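Local coordinates for folylpolyglutamate synthase (FolC) (Helicobacter pylori, PDB 6K8C), which probably adds L-glutamate to dihydropteroate and to tetrahydrofolates in ATP-dependent ligase reactions, yielding dihydrofolate and folylpolyglutamates, at residues N40-I45 / Q111-S116. Sequence-based numbering, arbitrary orientation.
Sequences NAFFEI and QSHAFS
Three aromatic rings and one methyl group make up the junction between 40-45 and 111-116, with no hydrogen bond across it. Phe-42 and His-113 extend toward each other tip to tip, so that Phe-42 CZ comes 3.5 Å from His-113 NE2. Their ring centroids are 4.9 Å apart and the planes are inclined at 52°, an oblique pairing in which Phe-42 CE2 lies above one face of the imidazole, displaced toward its rim. The same CE2 also meets Phe-115 CZ at 3.8 Å; here the two phenyl rings cross obliquely and touch edge to edge. Ala-41 CB touches the rings of both His-113 and Phe-115, 3.9 Å from His-113 CE1 and 4.0 Å from Phe-115 CE2, at the edge of that phenyl ring.

In both Phe-42 (chi1 -72°) and His-113 CG is anti to the carbonyl carbon, whereas Phe-115 takes the crowded position between N and C (chi1 58°). In that position one face of the Phe-115 ring lies over His-113 CB, offset toward the rim. Phe-42 is the first residue to leave helical geometry after helix 28-41, and His-113 occupies the N-cap position of helix 114-118, where its backbone O accepts a hydrogen bond from Ser-116 N (3.1 Å).

Phe-38 packs its ring against Phe-42, and Ile-34 and Asp-37 touch Phe-115. Segment 111-116 belongs to the Mur ligase middle domain (P-loop NTPase clan), and the contact lies peripherally, its centre about 26 Å from that of the chain. It joins the C-terminal end of helix 28-41, and the loop leading from it toward strand 48-53, to the start of the short helix 114-118, while helix 121-132 packs against both segments through Met-131 on Phe-42 and Leu-127 on Phe-115.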
ATOM      1  N   ASN A  40      27.869   3.131  -6.773  1.00 39.46           N
ATOM      2  CA  ASN A  40      29.302   3.408  -6.707  1.00 52.21           C
ATOM      3  C   ASN A  40      29.735   3.718  -5.279  1.00 43.74           C
ATOM      4  O   ASN A  40      30.693   3.128  -4.766  1.00 48.63           O
ATOM      5  CB  ASN A  40      29.657   4.571  -7.637  1.00 45.64           C
ATOM      6  CG  ASN A  40      29.773   4.148  -9.098  1.00 49.52           C
ATOM      7  OD1 ASN A  40      30.064   2.990  -9.409  1.00 57.83           O
ATOM      8  ND2 ASN A  40      29.564   5.098 -10.001  1.00 59.00           N
ATOM      9  N   ALA A  41      29.030   4.638  -4.612  1.00 40.16           N
ATOM     10  CA  ALA A  41      29.461   5.065  -3.284  1.00 38.94           C
ATOM     11  C   ALA A  41      29.188   4.017  -2.217  1.00 41.26           C
ATOM     12  O   ALA A  41      29.865   4.001  -1.185  1.00 36.08           O
ATOM     13  CB  ALA A  41      28.782   6.381  -2.899  1.00 42.89           C
ATOM     14  N   PHE A  42      28.204   3.147  -2.427  1.00 38.56           N
ATOM     15  CA  PHE A  42      27.869   2.166  -1.405  1.00 36.12           C
ATOM     16  C   PHE A  42      27.984   0.738  -1.930  1.00 46.78           C
ATOM     17  O   PHE A  42      29.031   0.108  -1.767  1.00 42.66           O
ATOM     18  CB  PHE A  42      26.469   2.441  -0.846  1.00 43.25           C
ATOM     19  CG  PHE A  42      26.409   3.656   0.029  1.00 38.24           C
ATOM     20  CD1 PHE A  42      26.628   3.546   1.390  1.00 41.52           C
ATOM     21  CD2 PHE A  42      26.146   4.908  -0.504  1.00 38.45           C
ATOM     22  CE1 PHE A  42      26.585   4.654   2.207  1.00 50.10           C
ATOM     23  CE2 PHE A  42      26.102   6.024   0.313  1.00 40.29           C
ATOM     24  CZ  PHE A  42      26.321   5.896   1.668  1.00 38.78           C
ATOM     25  N   PHE A  43      26.932   0.212  -2.549  1.00 35.59           N
ATOM     26  CA  PHE A  43      26.951  -1.186  -2.963  1.00 38.03           C
ATOM     27  C   PHE A  43      25.863  -1.444  -3.994  1.00 46.84           C
ATOM     28  O   PHE A  43      24.904  -0.679  -4.132  1.00 40.34           O
ATOM     29  CB  PHE A  43      26.777  -2.118  -1.761  1.00 36.76           C
ATOM     30  CG  PHE A  43      25.484  -1.921  -1.016  1.00 43.28           C
ATOM     31  CD1 PHE A  43      24.341  -2.612  -1.398  1.00 38.67           C
ATOM     32  CD2 PHE A  43      25.414  -1.058   0.064  1.00 38.16           C
ATOM     33  CE1 PHE A  43      23.151  -2.437  -0.725  1.00 39.02           C
ATOM     34  CE2 PHE A  43      24.225  -0.878   0.747  1.00 46.08           C
ATOM     35  CZ  PHE A  43      23.089  -1.570   0.351  1.00 41.52           C
ATOM     36  N   GLU A  44      26.031  -2.552  -4.714  1.00 42.57           N
ATOM     37  CA  GLU A  44      25.015  -3.100  -5.602  1.00 41.72           C
ATOM     38  C   GLU A  44      24.277  -4.171  -4.806  1.00 48.17           C
ATOM     39  O   GLU A  44      24.853  -5.213  -4.482  1.00 42.97           O
ATOM     40  CB  GLU A  44      25.658  -3.679  -6.861  1.00 51.26           C
ATOM     41  CG  GLU A  44      24.704  -4.121  -7.953  1.00 50.51           C
ATOM     42  CD  GLU A  44      25.187  -3.684  -9.328  1.00 71.18           C
ATOM     43  OE1 GLU A  44      24.440  -3.849 -10.318  1.00 72.25           O
ATOM     44  OE2 GLU A  44      26.320  -3.163  -9.413  1.00 76.79           O
ATOM     45  N   ILE A  45      23.011  -3.906  -4.471  1.00 37.00           N
ATOM     46  CA  ILE A  45      22.280  -4.786  -3.564  1.00 33.28           C
ATOM     47  C   ILE A  45      22.193  -6.200  -4.145  1.00 26.90           C
ATOM     48  O   ILE A  45      21.952  -6.395  -5.343  1.00 31.17           O
ATOM     49  CB  ILE A  45      20.886  -4.200  -3.262  1.00 38.47           C
ATOM     50  CG1 ILE A  45      20.161  -5.049  -2.215  1.00 37.49           C
ATOM     51  CG2 ILE A  45      20.047  -4.076  -4.534  1.00 33.79           C
ATOM     52  CD1 ILE A  45      19.208  -4.267  -1.332  1.00 38.44           C
ATOM     53  N   GLN A 111      23.129  10.934   4.074  1.00 33.42           N
ATOM     54  CA  GLN A 111      22.918  12.373   3.942  1.00 47.00           C
ATOM     55  C   GLN A 111      24.174  13.133   3.527  1.00 51.19           C
ATOM     56  O   GLN A 111      24.059  14.247   3.007  1.00 46.01           O
ATOM     57  CB  GLN A 111      22.376  12.942   5.255  1.00 36.44           C
ATOM     58  CG  GLN A 111      23.192  12.574   6.485  1.00 42.05           C
ATOM     59  CD  GLN A 111      24.419  13.450   6.654  1.00 59.17           C
ATOM     60  OE1 GLN A 111      24.411  14.624   6.285  1.00 47.91           O
ATOM     61  NE2 GLN A 111      25.485  12.880   7.204  1.00 49.32           N
ATOM     62  N   SER A 112      25.361  12.565   3.731  1.00 40.10           N
ATOM     63  CA  SER A 112      26.595  13.277   3.421  1.00 51.97           C
ATOM     64  C   SER A 112      26.944  13.266   1.939  1.00 47.81           C
ATOM     65  O   SER A 112      27.974  13.832   1.561  1.00 46.70           O
ATOM     66  CB  SER A 112      27.761  12.689   4.222  1.00 49.30           C
ATOM     67  OG  SER A 112      27.675  11.276   4.295  1.00 48.99           O
ATOM     68  N   HIS A 113      26.127  12.652   1.093  1.00 36.03           N
ATOM     69  CA  HIS A 113      26.430  12.546  -0.324  1.00 36.29           C
ATOM     70  C   HIS A 113      25.526  13.461  -1.135  1.00 46.05           C
ATOM     71  O   HIS A 113      24.354  13.663  -0.801  1.00 43.42           O
ATOM     72  CB  HIS A 113      26.286  11.102  -0.807  1.00 46.97           C
ATOM     73  CG  HIS A 113      27.198  10.145  -0.105  1.00 37.77           C
ATOM     74  ND1 HIS A 113      28.306   9.593  -0.711  1.00 42.38           N
ATOM     75  CD2 HIS A 113      27.171   9.650   1.154  1.00 41.40           C
ATOM     76  CE1 HIS A 113      28.920   8.796   0.143  1.00 36.16           C
ATOM     77  NE2 HIS A 113      28.252   8.814   1.283  1.00 44.03           N
ATOM     78  N   ALA A 114      26.090  14.003  -2.216  1.00 36.14           N
ATOM     79  CA  ALA A 114      25.363  14.966  -3.036  1.00 37.92           C
ATOM     80  C   ALA A 114      24.093  14.362  -3.626  1.00 44.22           C
ATOM     81  O   ALA A 114      23.063  15.044  -3.719  1.00 37.21           O
ATOM     82  CB  ALA A 114      26.272  15.495  -4.146  1.00 39.22           C
ATOM     83  N   PHE A 115      24.136  13.086  -4.030  1.00 37.61           N
ATOM     84  CA  PHE A 115      22.953  12.492  -4.650  1.00 36.93           C
ATOM     85  C   PHE A 115      21.787  12.410  -3.671  1.00 32.12           C
ATOM     86  O   PHE A 115      20.624  12.402  -4.091  1.00 34.06           O
ATOM     87  CB  PHE A 115      23.275  11.108  -5.237  1.00 37.68           C
ATOM     88  CG  PHE A 115      23.810  10.112  -4.241  1.00 35.96           C
ATOM     89  CD1 PHE A 115      22.963   9.456  -3.362  1.00 36.99           C
ATOM     90  CD2 PHE A 115      25.161   9.802  -4.214  1.00 38.76           C
ATOM     91  CE1 PHE A 115      23.454   8.531  -2.457  1.00 42.30           C
ATOM     92  CE2 PHE A 115      25.659   8.875  -3.318  1.00 41.46           C
ATOM     93  CZ  PHE A 115      24.805   8.241  -2.435  1.00 41.27           C
ATOM     94  N   SER A 116      22.074  12.363  -2.370  1.00 26.89           N
ATOM     95  CA  SER A 116      21.000  12.339  -1.382  1.00 32.64           C
ATOM     96  C   SER A 116      20.272  13.675  -1.321  1.00 39.85           C
ATOM     97  O   SER A 116      19.047  13.714  -1.162  1.00 34.49           O
ATOM     98  CB  SER A 116      21.560  11.967  -0.014  1.00 26.98           C
ATOM     99  OG  SER A 116      21.990  10.617  -0.008  1.00 35.33           O
TER